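Local coordinates for beta-galactosidase (Trichoderma reesei, PDB 3OG2), which probably hydrolyses terminal non-reducing beta-D-galactose residues from beta-D-galactosides, as a glycoside hydrolase of family 35, at residues R679-T691 with T697-H709. Numbering follows the deposited sequence.
Sequences RWPLANLRTSNNT and TPVSLYGSDYGFH. With NAG (2-acetamido-2-deoxy-beta-D-glucopyranose), chain E.
The long loop between strands 663-666 and 713-720, whose two segments here fall in a region of the galactosidase "second all-beta domain" family, folds back on itself, and two ST turns, one in each limb, meet at the carboxylate of D705. S688 OG, swung anti to its own N (chi1 179°), donates to D705 OD2 on the syn side at 2.7 Å and accepts from N690 N. S700 OG, which takes the N-H of Y702, donates to D705 OD2 from the anti side, also at 2.7 Å. One carboxylate oxygen thus ties both turns together. One water bridges N690 ND2, which also binds K799 O, to D705 OD1, and a second joins N689 N to the same oxygen, its bond to OD1 being weak. N689 itself carries the N-linked glycan.

Farther along, S700 N donates to L685 O at 2.8 Å, almost in line with the carbonyl bond (168°). Y706 OH gives its proton to S700 O and receives L685 N-H (3.2 Å, 158°), so the hydroxyl links the two backbones. L685 CD1 lies over one face of the Y706 ring in a CH-pi contact, 3.8 Å from the centroid. Toward strand 820-824, where W821 touches both side chains, A683 CB packs against L701 CD2 at 3.6 Å.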
loop_
_atom_site.group_PDB
_atom_site.type_symbol
_atom_site.label_atom_id
_atom_site.label_comp_id
_atom_site.label_asym_id
_atom_site.label_seq_id
_atom_site.Cartn_x
_atom_site.Cartn_y
_atom_site.Cartn_z
ATOM N N ARG A 679 20.591 26.296 -25.491
ATOM C CA ARG A 679 21.066 25.412 -24.405
ATOM C C ARG A 679 20.455 24.037 -24.432
ATOM O O ARG A 679 20.855 23.141 -23.687
ATOM C CB ARG A 679 20.735 26.055 -23.045
ATOM C CG ARG A 679 21.501 27.371 -22.847
ATOM C CD ARG A 679 20.894 28.128 -21.693
ATOM N NE ARG A 679 21.547 29.408 -21.397
ATOM C CZ ARG A 679 21.211 30.570 -21.939
ATOM N NH1 ARG A 679 20.255 30.637 -22.860
ATOM N NH2 ARG A 679 21.847 31.656 -21.541
ATOM N N TRP A 680 19.442 23.847 -25.287
ATOM C CA TRP A 680 18.729 22.571 -25.274
ATOM C C TRP A 680 19.605 21.449 -25.856
ATOM O O TRP A 680 20.324 21.641 -26.842
ATOM C CB TRP A 680 17.464 22.634 -26.142
ATOM C CG TRP A 680 16.322 23.401 -25.523
ATOM C CD1 TRP A 680 16.359 24.605 -24.851
ATOM C CD2 TRP A 680 14.961 22.968 -25.530
ATOM N NE1 TRP A 680 15.066 24.927 -24.451
ATOM C CE2 TRP A 680 14.199 23.943 -24.853
ATOM C CE3 TRP A 680 14.318 21.839 -26.058
ATOM C CZ2 TRP A 680 12.814 23.825 -24.676
ATOM C CZ3 TRP A 680 12.956 21.722 -25.882
ATOM C CH2 TRP A 680 12.216 22.707 -25.203
ATOM N N PRO A 681 19.474 20.260 -25.303
ATOM C CA PRO A 681 20.098 19.074 -25.911
ATOM C C PRO A 681 19.659 18.844 -27.339
ATOM O O PRO A 681 18.470 18.980 -27.699
ATOM C CB PRO A 681 19.581 17.906 -25.033
ATOM C CG PRO A 681 19.409 18.591 -23.692
ATOM C CD PRO A 681 18.757 19.909 -24.055
ATOM N N LEU A 682 20.618 18.491 -28.202
ATOM C CA LEU A 682 20.294 18.148 -29.568
ATOM C C LEU A 682 19.791 16.728 -29.628
ATOM O O LEU A 682 20.354 15.808 -29.007
ATOM C CB LEU A 682 21.555 18.227 -30.443
ATOM C CG LEU A 682 22.252 19.593 -30.459
ATOM C CD1 LEU A 682 23.417 19.518 -31.463
ATOM C CD2 LEU A 682 21.237 20.692 -30.770
ATOM N N ALA A 683 18.729 16.484 -30.375
ATOM C CA ALA A 683 18.230 15.111 -30.583
ATOM C C ALA A 683 18.895 14.627 -31.860
ATOM O O ALA A 683 18.235 14.675 -32.905
ATOM C CB ALA A 683 16.706 15.065 -30.720
ATOM N N ASN A 684 20.168 14.261 -31.753
ATOM C CA ASN A 684 20.921 13.999 -32.963
ATOM C C ASN A 684 21.492 12.588 -32.967
ATOM O O ASN A 684 22.389 12.277 -33.787
ATOM C CB ASN A 684 22.044 15.028 -33.139
ATOM C CG ASN A 684 23.024 15.021 -31.974
ATOM O OD1 ASN A 684 22.894 14.239 -31.014
ATOM N ND2 ASN A 684 24.009 15.894 -32.080
ATOM N N LEU A 685 21.026 11.693 -32.126
ATOM C CA LEU A 685 21.489 10.328 -32.127
ATOM C C LEU A 685 20.893 9.559 -33.281
ATOM O O LEU A 685 19.655 9.420 -33.337
ATOM C CB LEU A 685 21.111 9.609 -30.800
ATOM C CG LEU A 685 21.780 10.306 -29.578
ATOM C CD1 LEU A 685 21.278 9.701 -28.273
ATOM C CD2 LEU A 685 23.314 10.301 -29.722
ATOM N N ARG A 686 21.738 9.073 -34.169
ATOM C CA ARG A 686 21.192 8.428 -35.370
ATOM C C ARG A 686 20.860 6.946 -35.161
ATOM O O ARG A 686 20.225 6.328 -36.018
ATOM C CB ARG A 686 22.165 8.599 -36.559
ATOM C CG ARG A 686 22.458 10.098 -36.821
ATOM C CD ARG A 686 23.052 10.204 -38.248
ATOM N NE ARG A 686 22.031 9.513 -39.024
ATOM C CZ ARG A 686 20.770 9.911 -39.261
ATOM N NH1 ARG A 686 20.284 11.070 -38.790
ATOM N NH2 ARG A 686 20.007 9.103 -39.988
ATOM N N THR A 687 21.341 6.416 -34.034
ATOM C CA THR A 687 21.012 5.046 -33.655
ATOM C C THR A 687 20.526 5.044 -32.198
ATOM O O THR A 687 20.776 5.999 -31.453
ATOM C CB THR A 687 22.213 4.097 -33.756
ATOM O OG1 THR A 687 23.220 4.603 -32.840
ATOM C CG2 THR A 687 22.798 4.119 -35.160
ATOM N N SER A 688 19.823 3.978 -31.896
ATOM C CA SER A 688 19.306 3.716 -30.558
ATOM C C SER A 688 19.686 2.309 -30.092
ATOM O O SER A 688 19.763 1.432 -30.915
ATOM C CB SER A 688 17.788 3.874 -30.506
ATOM O OG SER A 688 17.277 3.600 -29.188
ATOM N N ASN A 689 19.897 2.131 -28.793
ATOM C CA ASN A 689 20.086 0.798 -28.232
ATOM C C ASN A 689 18.754 0.172 -27.849
ATOM O O ASN A 689 18.779 -0.947 -27.309
ATOM C CB ASN A 689 20.927 0.897 -26.956
ATOM C CG ASN A 689 22.379 1.103 -27.197
ATOM O OD1 ASN A 689 22.832 1.014 -28.348
ATOM N ND2 ASN A 689 23.211 1.346 -26.189
ATOM N N ASN A 690 17.669 0.898 -28.059
ATOM C CA ASN A 690 16.334 0.400 -27.743
ATOM C C ASN A 690 15.950 -0.704 -28.729
ATOM O O ASN A 690 15.584 -0.484 -29.867
ATOM C CB ASN A 690 15.295 1.502 -27.724
ATOM C CG ASN A 690 13.997 0.996 -27.092
ATOM O OD1 ASN A 690 13.577 -0.126 -27.231
ATOM N ND2 ASN A 690 13.351 1.854 -26.297
ATOM N N THR A 691 16.066 -1.947 -28.257
ATOM C CA THR A 691 15.826 -3.079 -29.125
ATOM C C THR A 691 14.354 -3.410 -29.159
ATOM O O THR A 691 13.910 -4.222 -29.993
ATOM C CB THR A 691 16.646 -4.283 -28.602
ATOM O OG1 THR A 691 16.506 -4.398 -27.160
ATOM C CG2 THR A 691 18.133 -4.103 -28.911
ATOM N N THR A 697 12.563 6.851 -37.240
ATOM C CA THR A 697 12.923 8.209 -37.536
ATOM C C THR A 697 14.426 8.285 -37.787
ATOM O O THR A 697 15.160 7.401 -37.333
ATOM C CB THR A 697 12.523 9.131 -36.374
ATOM O OG1 THR A 697 13.050 8.563 -35.161
ATOM C CG2 THR A 697 11.013 9.241 -36.234
ATOM N N PRO A 698 14.890 9.309 -38.478
ATOM C CA PRO A 698 16.342 9.410 -38.744
ATOM C C PRO A 698 17.184 9.678 -37.504
ATOM O O PRO A 698 18.378 9.395 -37.527
ATOM C CB PRO A 698 16.446 10.565 -39.725
ATOM C CG PRO A 698 15.136 11.219 -39.859
ATOM C CD PRO A 698 14.126 10.394 -39.116
ATOM N N VAL A 699 16.613 10.235 -36.449
ATOM C CA VAL A 699 17.283 10.392 -35.153
ATOM C C VAL A 699 16.347 9.883 -34.089
ATOM O O VAL A 699 15.126 9.854 -34.290
ATOM C CB VAL A 699 17.623 11.839 -34.803
ATOM C CG1 VAL A 699 18.717 12.323 -35.766
ATOM C CG2 VAL A 699 16.379 12.759 -34.862
ATOM N N SER A 700 16.875 9.432 -32.962
ATOM C CA SER A 700 16.019 9.044 -31.845
ATOM C C SER A 700 15.306 10.257 -31.264
ATOM O O SER A 700 15.941 11.287 -30.975
ATOM C CB SER A 700 16.888 8.416 -30.739
ATOM O OG SER A 700 15.997 8.113 -29.661
ATOM N N LEU A 701 14.012 10.099 -31.039
ATOM C CA LEU A 701 13.207 11.074 -30.290
ATOM C C LEU A 701 12.577 10.407 -29.091
ATOM O O LEU A 701 11.459 10.737 -28.691
ATOM C CB LEU A 701 12.176 11.705 -31.238
ATOM C CG LEU A 701 12.831 12.454 -32.417
ATOM C CD1 LEU A 701 11.750 12.855 -33.413
ATOM C CD2 LEU A 701 13.602 13.676 -31.987
ATOM N N TYR A 702 13.332 9.475 -28.510
ATOM C CA TYR A 702 12.919 8.757 -27.298
ATOM C C TYR A 702 13.548 9.444 -26.100
ATOM O O TYR A 702 14.798 9.527 -26.032
ATOM C CB TYR A 702 13.415 7.313 -27.340
ATOM C CG TYR A 702 12.896 6.470 -28.476
ATOM C CD1 TYR A 702 11.815 6.827 -29.292
ATOM C CD2 TYR A 702 13.542 5.257 -28.692
ATOM C CE1 TYR A 702 11.394 5.972 -30.311
ATOM C CE2 TYR A 702 13.095 4.392 -29.716
ATOM C CZ TYR A 702 12.038 4.755 -30.505
ATOM O OH TYR A 702 11.602 3.937 -31.536
ATOM N N GLY A 703 12.761 9.917 -25.123
ATOM C CA GLY A 703 13.351 10.633 -24.011
ATOM C C GLY A 703 14.470 9.886 -23.298
ATOM O O GLY A 703 15.519 10.453 -22.943
ATOM N N SER A 704 14.264 8.568 -23.072
ATOM C CA SER A 704 15.240 7.857 -22.241
ATOM C C SER A 704 16.554 7.691 -22.978
ATOM O O SER A 704 17.587 7.462 -22.295
ATOM C CB SER A 704 14.719 6.474 -21.818
ATOM O OG SER A 704 13.687 6.624 -20.833
ATOM N N ASP A 705 16.572 7.800 -24.297
ATOM C CA ASP A 705 17.836 7.693 -25.017
ATOM C C ASP A 705 18.714 8.878 -24.715
ATOM O O ASP A 705 19.942 8.786 -24.937
ATOM C CB ASP A 705 17.632 7.630 -26.517
ATOM C CG ASP A 705 17.230 6.215 -26.999
ATOM O OD1 ASP A 705 17.188 5.267 -26.185
ATOM O OD2 ASP A 705 16.991 6.078 -28.232
ATOM N N TYR A 706 18.195 9.976 -24.194
ATOM C CA TYR A 706 18.944 11.184 -23.858
ATOM C C TYR A 706 18.956 11.429 -22.351
ATOM O O TYR A 706 19.370 12.510 -21.897
ATOM C CB TYR A 706 18.295 12.373 -24.579
ATOM C CG TYR A 706 18.344 12.221 -26.091
ATOM C CD1 TYR A 706 17.317 11.566 -26.765
ATOM C CD2 TYR A 706 19.400 12.740 -26.807
ATOM C CE1 TYR A 706 17.346 11.422 -28.148
ATOM C CE2 TYR A 706 19.430 12.600 -28.221
ATOM C CZ TYR A 706 18.411 11.962 -28.873
ATOM O OH TYR A 706 18.477 11.840 -30.251
ATOM N N GLY A 707 18.510 10.424 -21.573
ATOM C CA GLY A 707 18.585 10.577 -20.120
ATOM C C GLY A 707 17.357 11.145 -19.460
ATOM O O GLY A 707 17.444 11.484 -18.245
ATOM N N PHE A 708 16.237 11.276 -20.182
ATOM C CA PHE A 708 15.026 11.878 -19.653
ATOM C C PHE A 708 13.990 10.778 -19.402
ATOM O O PHE A 708 13.457 10.253 -20.395
ATOM C CB PHE A 708 14.459 12.924 -20.631
ATOM C CG PHE A 708 15.469 14.038 -20.898
ATOM C CD1 PHE A 708 15.915 14.858 -19.872
ATOM C CD2 PHE A 708 15.919 14.225 -22.205
ATOM C CE1 PHE A 708 16.802 15.870 -20.164
ATOM C CE2 PHE A 708 16.835 15.201 -22.510
ATOM C CZ PHE A 708 17.267 16.027 -21.459
ATOM N N HIS A 709 13.708 10.493 -18.141
ATOM C CA HIS A 709 12.871 9.336 -17.801
ATOM C C HIS A 709 11.574 9.699 -17.105
ATOM O O HIS A 709 10.781 8.778 -16.818
ATOM C CB HIS A 709 13.656 8.380 -16.834
ATOM C CG HIS A 709 15.003 8.079 -17.425
ATOM N ND1 HIS A 709 15.151 7.575 -18.723
ATOM C CD2 HIS A 709 16.228 8.320 -16.890
ATOM C CE1 HIS A 709 16.470 7.472 -18.931
ATOM N NE2 HIS A 709 17.133 7.901 -17.848
HETATM C C1 NAG E . 24.683 1.578 -26.095
HETATM C C2 NAG E . 25.176 2.614 -25.069
HETATM C C3 NAG E . 26.688 2.672 -24.928
HETATM C C4 NAG E . 27.321 1.279 -24.750
HETATM C C5 NAG E . 26.697 0.342 -25.798
HETATM C C6 NAG E . 27.295 -1.063 -25.671
HETATM C C7 NAG E . 24.023 4.651 -24.309
HETATM C C8 NAG E . 23.943 6.132 -24.635
HETATM N N2 NAG E . 24.646 3.935 -25.250
HETATM O O3 NAG E . 27.099 3.510 -23.855
HETATM O O4 NAG E . 28.735 1.397 -24.952
HETATM O O5 NAG E . 25.257 0.334 -25.652
HETATM O O6 NAG E . 27.140 -1.863 -26.821
HETATM O O7 NAG E . 23.848 4.323 -23.124
HETATM O O HOH W 1 17.656 6.078 -37.480
HETATM O O HOH W 2 19.649 6.896 -29.092
HETATM O O HOH W 3 19.715 3.911 -26.581
HETATM O O HOH W 4 14.504 4.445 -25.559
#